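PDB 2B67: COG0778: Nitroreductase from Streptococcus pneumoniae, which binds flavin mononucleotide and, as a member of the nitroreductase family, probably transfers electrons from a reduced nicotinamide nucleotide to an acceptor. Local coordinates for the interface of chains A and B. Coordinates in Å, arbitrary orientation; residue numbers count along the deposited sequence, not the author numbering. Chains: chain A/B, COG0778: Nitroreductase.

Contact 1: the interface of chains A and B. Residues chain A 6-7, 10-11; chain B 35, 38.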
# COMPACT_ATOMS: atom_id res chain seq x y z
N PHE A 6 -9.11 15.52 -1.92
CA PHE A 6 -8.30 14.31 -2.07
C PHE A 6 -8.53 13.66 -3.44
O PHE A 6 -7.60 13.15 -4.05
CB PHE A 6 -8.54 13.33 -0.90
CG PHE A 6 -7.71 12.08 -0.98
CD1 PHE A 6 -6.32 12.14 -0.88
CD2 PHE A 6 -8.32 10.85 -1.13
CE1 PHE A 6 -5.56 10.98 -0.94
CE2 PHE A 6 -7.58 9.68 -1.19
CZ PHE A 6 -6.19 9.74 -1.12
N LEU A 7 -9.77 13.71 -3.93
CA LEU A 7 -10.08 13.28 -5.29
C LEU A 7 -9.22 14.05 -6.30
O LEU A 7 -8.71 13.47 -7.27
CB LEU A 7 -11.57 13.50 -5.58
CG LEU A 7 -12.08 13.26 -7.01
CD1 LEU A 7 -11.69 11.88 -7.58
CD2 LEU A 7 -13.61 13.45 -7.05
N ASN A 10 -5.66 12.77 -6.36
CA ASN A 10 -5.62 11.48 -7.05
C ASN A 10 -5.71 11.61 -8.56
O ASN A 10 -5.04 10.89 -9.28
CB ASN A 10 -6.73 10.57 -6.54
CG ASN A 10 -6.23 9.60 -5.48
OD1 ASN A 10 -5.70 8.52 -5.78
ND2 ASN A 10 -6.35 10.00 -4.24
N LYS A 11 -6.51 12.56 -9.02
CA LYS A 11 -6.68 12.76 -10.45
C LYS A 11 -5.42 13.35 -11.08
O LYS A 11 -5.21 13.21 -12.28
CB LYS A 11 -7.91 13.61 -10.76
CG LYS A 11 -9.22 12.82 -10.83
CD LYS A 11 -10.24 13.58 -11.70
CE LYS A 11 -11.63 13.67 -11.08
NZ LYS A 11 -12.11 15.09 -11.14
N ILE B 35 -12.76 6.47 -5.17
CA ILE B 35 -11.51 7.26 -5.11
C ILE B 35 -10.29 6.37 -4.83
O ILE B 35 -9.24 6.51 -5.50
CB ILE B 35 -11.60 8.43 -4.07
CG1 ILE B 35 -12.70 9.40 -4.47
CG2 ILE B 35 -10.25 9.15 -3.90
CD1 ILE B 35 -12.88 10.56 -3.50
N LEU B 38 -8.69 4.64 -7.76
CA LEU B 38 -7.79 5.45 -8.59
C LEU B 38 -6.28 5.12 -8.38
O LEU B 38 -5.43 5.49 -9.20
CB LEU B 38 -8.04 6.94 -8.36
CG LEU B 38 -9.41 7.47 -8.84
CD1 LEU B 38 -9.53 8.98 -8.62
CD2 LEU B 38 -9.70 7.12 -10.32
O HOH W 1 -4.15 8.27 -8.09

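Contact 2: the interface of chains A and B. Residues chain A 51-52, 168, 170; chain B 202-204.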
# COMPACT_ATOMS: atom_id res chain seq x y z
N VAL A 51 15.89 4.43 0.12
CA VAL A 51 17.21 4.70 -0.41
C VAL A 51 17.08 5.71 -1.57
O VAL A 51 16.60 5.35 -2.65
CB VAL A 51 17.96 3.40 -0.82
CG1 VAL A 51 19.34 3.74 -1.32
CG2 VAL A 51 18.07 2.44 0.40
N VAL A 52 17.46 6.96 -1.30
CA VAL A 52 17.38 8.03 -2.29
C VAL A 52 18.60 8.02 -3.22
O VAL A 52 19.72 8.37 -2.82
CB VAL A 52 17.16 9.40 -1.62
CG1 VAL A 52 17.09 10.49 -2.63
CG2 VAL A 52 15.89 9.36 -0.77
N LEU A 168 23.42 -0.92 -4.59
CA LEU A 168 23.16 0.24 -3.75
C LEU A 168 23.88 0.23 -2.40
O LEU A 168 23.71 1.16 -1.61
CB LEU A 168 21.64 0.42 -3.54
CG LEU A 168 20.81 0.66 -4.80
CD1 LEU A 168 19.36 1.04 -4.49
CD2 LEU A 168 21.45 1.73 -5.64
N ILE A 170 23.50 -1.77 0.37
CA ILE A 170 22.56 -1.83 1.48
C ILE A 170 22.61 -3.25 2.06
O ILE A 170 22.61 -4.22 1.31
CB ILE A 170 21.11 -1.55 0.99
CG1 ILE A 170 21.00 -0.17 0.32
CG2 ILE A 170 20.13 -1.83 2.12
CD1 ILE A 170 21.13 1.08 1.28
N GLU B 202 18.55 6.37 3.43
CA GLU B 202 19.94 6.32 3.01
C GLU B 202 20.14 7.09 1.71
O GLU B 202 19.24 7.19 0.87
CB GLU B 202 20.43 4.90 2.86
CG GLU B 202 20.17 4.02 4.06
CD GLU B 202 21.16 4.20 5.18
OE1 GLU B 202 20.76 3.95 6.33
OE2 GLU B 202 22.33 4.58 4.91
N LYS B 203 21.33 7.66 1.54
CA LYS B 203 21.63 8.43 0.34
C LYS B 203 22.63 7.65 -0.51
O LYS B 203 23.62 7.15 0.00
CB LYS B 203 22.16 9.81 0.72
CG LYS B 203 21.18 10.64 1.59
CD LYS B 203 21.81 11.97 2.06
CE LYS B 203 20.76 12.89 2.66
NZ LYS B 203 21.35 14.02 3.47
N ARG B 204 22.33 7.49 -1.78
CA ARG B 204 23.20 6.78 -2.69
C ARG B 204 23.16 7.49 -4.05
O ARG B 204 22.73 8.67 -4.16
CB ARG B 204 22.74 5.32 -2.85
CG ARG B 204 22.79 4.50 -1.61
CD ARG B 204 24.23 4.24 -1.14
NE ARG B 204 24.29 3.28 -0.04
CZ ARG B 204 24.34 3.60 1.26
NH1 ARG B 204 24.33 4.86 1.66
NH2 ARG B 204 24.40 2.64 2.17
OXT ARG B 204 23.54 6.88 -5.06

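Contact 1: the interface of chains A and B
A:Leu7 and A:Phe6 of the N-terminal helix 5-12 pack on B:Ile35, while A:Leu7 and A:Asn10 close on B:Leu38, in a mainly apolar patch of the two-fold interface of this nitroreductase-family dimer. B:Ile35 lies near the end of helix 26-36 and B:Leu38 in the loop that follows it. The two branches of B:Ile35 meet different residues of the helix. Its CG2 methyl sits 3.8 Å from A:Phe6 CD2 and equally near CE2; it meets the CD2-CE2 rim of the ring, displaced toward the face on which A:Asn10 ND2 lies. The longer branch runs out fully extended (chi2 179°) and places its CD1 methyl 3.8 Å from A:Leu7 CB, the two side chains nearly perpendicular to each other. B:Leu38 uses CD1, which meets A:Leu7 CD1 at 3.8 Å and also rests against A:Asn10 CB. A:Leu7 thus lies against both chain B residues, with CB toward the isoleucine and CD1 toward the leucine. The aliphatic stem of A:Lys11 borders this cluster more loosely.

A:Asn10 brings a polar end to the edge of the patch. Its carboxamide oxygen OD1 lies 3.8 Å from B:Leu38 CB and accompanies the backbone oxygen of the same residue in holding a water molecule. That water is 2.8 Å from A:Asn10 OD1 and lies 3.3 Å from B:Leu38 O, making a longer link to the partner chain. The amide nitrogen points to the ring of A:Phe6: ND2 stands 3.1 Å above the ring plane, displaced from the ring centre. A weak hydrogen bond from A:Asn10 ND2 to A:Phe6 O (3.4 Å), one turn back in the helix, may help fix the amide's rotation. With its CG anti to the backbone N (chi1 -178°), A:Phe6 places its ring with one face under ND2 of A:Asn10 and its CD2-CE2 rim at the B:Ile35 CG2 methyl.

Contact 2: the interface of chains A and B
The short C-terminal strand 201-203 of chain B, together with the terminal residue B:Arg204, adds in parallel to strand 48-53 of chain A, beside the end of helix 161-168 and the loop holding A:Ile170. A:Val52 uses both its backbone N and its O on the incoming strand: its N donates to B:Glu202 O at 2.8 Å, and its O accepts from B:Arg204 N at 2.9 Å.

The B:Arg204 side chain then folds over A:Val51. A bend at chi2 (-68°) turns the chain after CG, which packs 3.5 Å from A:Val51 CG1, and leads the guanidinium toward the helix end. There NE donates to A:Leu168 O at 2.7 Å; the acceptor lies close to the guanidinium plane, although the bond is bent at the hydrogen (140°). NH2 reaches the A:Ile170 CD1 methyl, 3.7 Å away. On the chain B side, NH1 bonds to B:Lys203 O (2.9 Å), approaching from above that carbonyl plane, and forms a longer salt bridge with B:Glu202 OE2 at 3.8 Å. The bond to B:Lys203 O, with the longer charge pair, would limit the guanidinium's rotation and may partly balance its charge. By extending the partner's sheet and capping a helix-end carbonyl, the C-terminal tail clasps one subunit to the other.

The centres of the C-alpha atoms of contact 1 and contact 2 lie about 30 Å apart, and no residue or secondary-structure element is common to both. In contact 1 chain A supplies its N-terminal helix, whereas in contact 2 chain B supplies its C-terminal tail, so opposite ends of the sequence reach across the dimer. Two-fold symmetry repeats each contact with the chains exchanged, giving widely spaced attachments of different character: side-chain packing at contact 1 and directional backbone pairing at contact 2. Such intertwining is in keeping with the obligate dimers usual in nitroreductases, whose flavin sites are built at the subunit interface.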